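Local coordinates for protein Succinylglutamatedesuccinylase/aspartoacylase (PDB 3CDX) that probably hydrolyses amide bonds of acylated amino acids as a metal-dependent member of the succinylglutamate desuccinylase/aspartoacylase family, and binds calcium in this crystal, at residues A[69-77]-A[88-96]. Sequence-based numbering, arbitrary orientation.
Sequences GQIAISDLA and RVIMLPAVN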
loop_
_atom_site.group_PDB
_atom_site.type_symbol
_atom_site.label_atom_id
_atom_site.label_comp_id
_atom_site.label_asym_id
_atom_site.label_seq_id
_atom_site.Cartn_x
_atom_site.Cartn_y
_atom_site.Cartn_z
ATOM N N GLY A 69 13.939 8.297 25.517
ATOM C CA GLY A 69 12.948 8.156 26.612
ATOM C C GLY A 69 12.513 6.716 26.861
ATOM O O GLY A 69 12.308 6.305 28.000
ATOM N N GLN A 70 12.356 5.935 25.789
ATOM C CA GLN A 70 11.971 4.519 25.950
ATOM C C GLN A 70 13.022 3.742 26.769
ATOM O O GLN A 70 12.656 2.938 27.596
ATOM C CB GLN A 70 11.811 3.836 24.579
ATOM C CG GLN A 70 10.716 4.468 23.661
ATOM C CD GLN A 70 10.677 3.758 22.323
ATOM O OE1 GLN A 70 10.783 2.527 22.280
ATOM N NE2 GLN A 70 10.577 4.534 21.206
ATOM N N ILE A 71 14.314 3.966 26.462
ATOM C CA ILE A 71 15.424 3.340 27.199
ATOM C C ILE A 71 15.546 3.867 28.641
ATOM O O ILE A 71 15.539 3.077 29.594
ATOM C CB ILE A 71 16.754 3.549 26.478
ATOM C CG1 ILE A 71 16.784 2.769 25.136
ATOM C CG2 ILE A 71 17.913 3.123 27.381
ATOM C CD1 ILE A 71 17.895 3.266 24.160
ATOM N N ALA A 72 15.618 5.191 28.808
ATOM C CA ALA A 72 15.846 5.792 30.128
ATOM C C ALA A 72 14.724 5.383 31.101
ATOM O O ALA A 72 14.989 4.953 32.222
ATOM C CB ALA A 72 15.907 7.283 30.010
ATOM N N ILE A 73 13.477 5.494 30.647
ATOM C CA ILE A 73 12.318 5.254 31.515
ATOM C C ILE A 73 12.064 3.763 31.822
ATOM O O ILE A 73 11.698 3.426 32.931
ATOM C CB ILE A 73 11.050 5.980 30.983
ATOM C CG1 ILE A 73 11.283 7.496 30.955
ATOM C CG2 ILE A 73 9.823 5.709 31.829
ATOM C CD1 ILE A 73 10.159 8.265 30.236
ATOM N N SER A 74 12.211 2.883 30.838
ATOM C CA SER A 74 12.012 1.468 31.101
ATOM C C SER A 74 13.095 0.923 32.015
ATOM O O SER A 74 12.838 0.042 32.857
ATOM C CB SER A 74 11.912 0.652 29.802
ATOM O OG SER A 74 13.160 0.535 29.161
ATOM N N ASP A 75 14.315 1.432 31.846
ATOM C CA ASP A 75 15.410 1.091 32.760
ATOM C C ASP A 75 15.083 1.519 34.212
ATOM O O ASP A 75 15.241 0.733 35.143
ATOM C CB ASP A 75 16.718 1.732 32.245
ATOM C CG ASP A 75 17.913 1.483 33.181
ATOM O OD1 ASP A 75 18.369 0.320 33.242
ATOM O OD2 ASP A 75 18.395 2.461 33.821
ATOM N N LEU A 76 14.607 2.757 34.398
ATOM C CA LEU A 76 14.302 3.257 35.745
ATOM C C LEU A 76 13.144 2.473 36.314
ATOM O O LEU A 76 13.143 2.106 37.508
ATOM C CB LEU A 76 14.027 4.774 35.768
ATOM C CG LEU A 76 13.740 5.419 37.139
ATOM C CD1 LEU A 76 14.889 5.190 38.162
ATOM C CD2 LEU A 76 13.379 6.913 37.001
ATOM N N ALA A 77 12.184 2.147 35.434
ATOM C CA ALA A 77 10.989 1.429 35.850
ATOM C C ALA A 77 11.324 0.051 36.386
ATOM O O ALA A 77 10.649 -0.454 37.291
ATOM C CB ALA A 77 9.943 1.349 34.677
ATOM N N ARG A 88 5.349 9.735 44.584
ATOM C CA ARG A 88 4.825 8.818 43.562
ATOM C C ARG A 88 5.481 9.076 42.218
ATOM O O ARG A 88 5.582 10.230 41.780
ATOM C CB ARG A 88 3.300 8.916 43.452
ATOM C CG ARG A 88 2.674 7.833 42.538
ATOM C CD ARG A 88 1.142 7.788 42.606
ATOM N NE ARG A 88 0.583 9.132 42.499
ATOM C CZ ARG A 88 -0.707 9.426 42.591
ATOM N NH1 ARG A 88 -1.090 10.691 42.497
ATOM N NH2 ARG A 88 -1.615 8.474 42.779
ATOM N N VAL A 89 5.935 7.979 41.598
ATOM C CA VAL A 89 6.536 7.969 40.252
ATOM C C VAL A 89 5.682 7.071 39.327
ATOM O O VAL A 89 5.476 5.891 39.611
ATOM C CB VAL A 89 7.991 7.468 40.268
ATOM C CG1 VAL A 89 8.644 7.622 38.875
ATOM C CG2 VAL A 89 8.824 8.244 41.347
ATOM N N ILE A 90 5.165 7.679 38.261
ATOM C CA ILE A 90 4.439 6.981 37.189
ATOM C C ILE A 90 5.276 6.998 35.901
ATOM O O ILE A 90 5.654 8.072 35.417
ATOM C CB ILE A 90 3.057 7.617 36.988
ATOM C CG1 ILE A 90 2.270 7.561 38.318
ATOM C CG2 ILE A 90 2.244 6.903 35.797
ATOM C CD1 ILE A 90 1.098 8.478 38.379
ATOM N N MET A 91 5.540 5.814 35.345
ATOM C CA MET A 91 6.502 5.617 34.231
ATOM C C MET A 91 5.835 4.895 33.074
ATOM O O MET A 91 5.393 3.768 33.235
ATOM C CB MET A 91 7.740 4.838 34.709
ATOM C CG MET A 91 8.608 5.678 35.720
ATOM S SD MET A 91 9.799 4.756 36.751
ATOM C CE MET A 91 8.639 3.790 37.724
ATOM N N LEU A 92 5.697 5.595 31.938
ATOM C CA LEU A 92 5.182 5.004 30.684
ATOM C C LEU A 92 6.267 5.195 29.688
ATOM O O LEU A 92 6.277 6.203 29.003
ATOM C CB LEU A 92 3.873 5.681 30.188
ATOM C CG LEU A 92 2.620 5.279 30.978
ATOM C CD1 LEU A 92 2.528 6.072 32.301
ATOM C CD2 LEU A 92 1.309 5.456 30.195
ATOM N N PRO A 93 7.209 4.237 29.601
ATOM C CA PRO A 93 8.354 4.427 28.710
ATOM C C PRO A 93 8.010 4.289 27.240
ATOM O O PRO A 93 8.781 4.721 26.403
ATOM C CB PRO A 93 9.270 3.261 29.072
ATOM C CG PRO A 93 8.325 2.187 29.539
ATOM C CD PRO A 93 7.275 2.936 30.312
ATOM N N ALA A 94 6.877 3.690 26.933
ATOM C CA ALA A 94 6.584 3.307 25.554
ATOM C C ALA A 94 5.107 3.519 25.252
ATOM O O ALA A 94 4.352 2.585 25.184
ATOM C CB ALA A 94 7.010 1.848 25.326
ATOM N N VAL A 95 4.709 4.781 25.092
ATOM C CA VAL A 95 3.297 5.132 25.069
ATOM C C VAL A 95 2.621 4.639 23.755
ATOM O O VAL A 95 1.602 3.969 23.801
ATOM C CB VAL A 95 3.123 6.656 25.187
ATOM C CG1 VAL A 95 1.651 7.079 24.890
ATOM C CG2 VAL A 95 3.518 7.143 26.590
ATOM N N ASN A 96 3.203 4.978 22.609
ATOM C CA ASN A 96 2.608 4.704 21.303
ATOM C C ASN A 96 3.139 3.386 20.773
ATOM O O ASN A 96 3.940 3.344 19.816
ATOM C CB ASN A 96 2.962 5.879 20.379
ATOM C CG ASN A 96 2.081 5.962 19.136
ATOM O OD1 ASN A 96 1.284 5.055 18.845
ATOM N ND2 ASN A 96 2.242 7.056 18.379
#
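Helix 69-77 runs over strand 88-92 at an axis distance of 8.1 Å, with 133° between their N-to-C directions, Q70 facing P93 at one end and A77 facing M91 at the other. P93, just past the strand, sets its ring against a turn of helix: CB meets S74 N at 3.5 Å and CG touches S74 CB. I73 sends CG2, anti to its backbone N, between the two partners, 3.7 Å from M91 CB and from P93 CB. M91 SD lies 3.6 Å from A77 CA, and the bend at chi3 (-65°) carries CE alongside A77 as well; L76 crosses the M91 side chain at about a right angle, CG 4.0 Å from M91 SD. Replacing M91 with an alanine would probably open a gap beneath A77 and L76. Q70 CA makes a CH···O contact of 3.2 Å with P93 O, and Q70 NE2 is hydrogen-bonded to G64 O and E66 O. The hydroxyl of S74 is bonded back to Q70 O, which also accepts from S74 N. The joint is thus mostly apolar packing, fixing the helix on its following strand within the beta-alpha-beta unit 55-92, while the NE2 bonds of Q70 tie the start of the helix to the backbone around the calcium ligands H63 and E66.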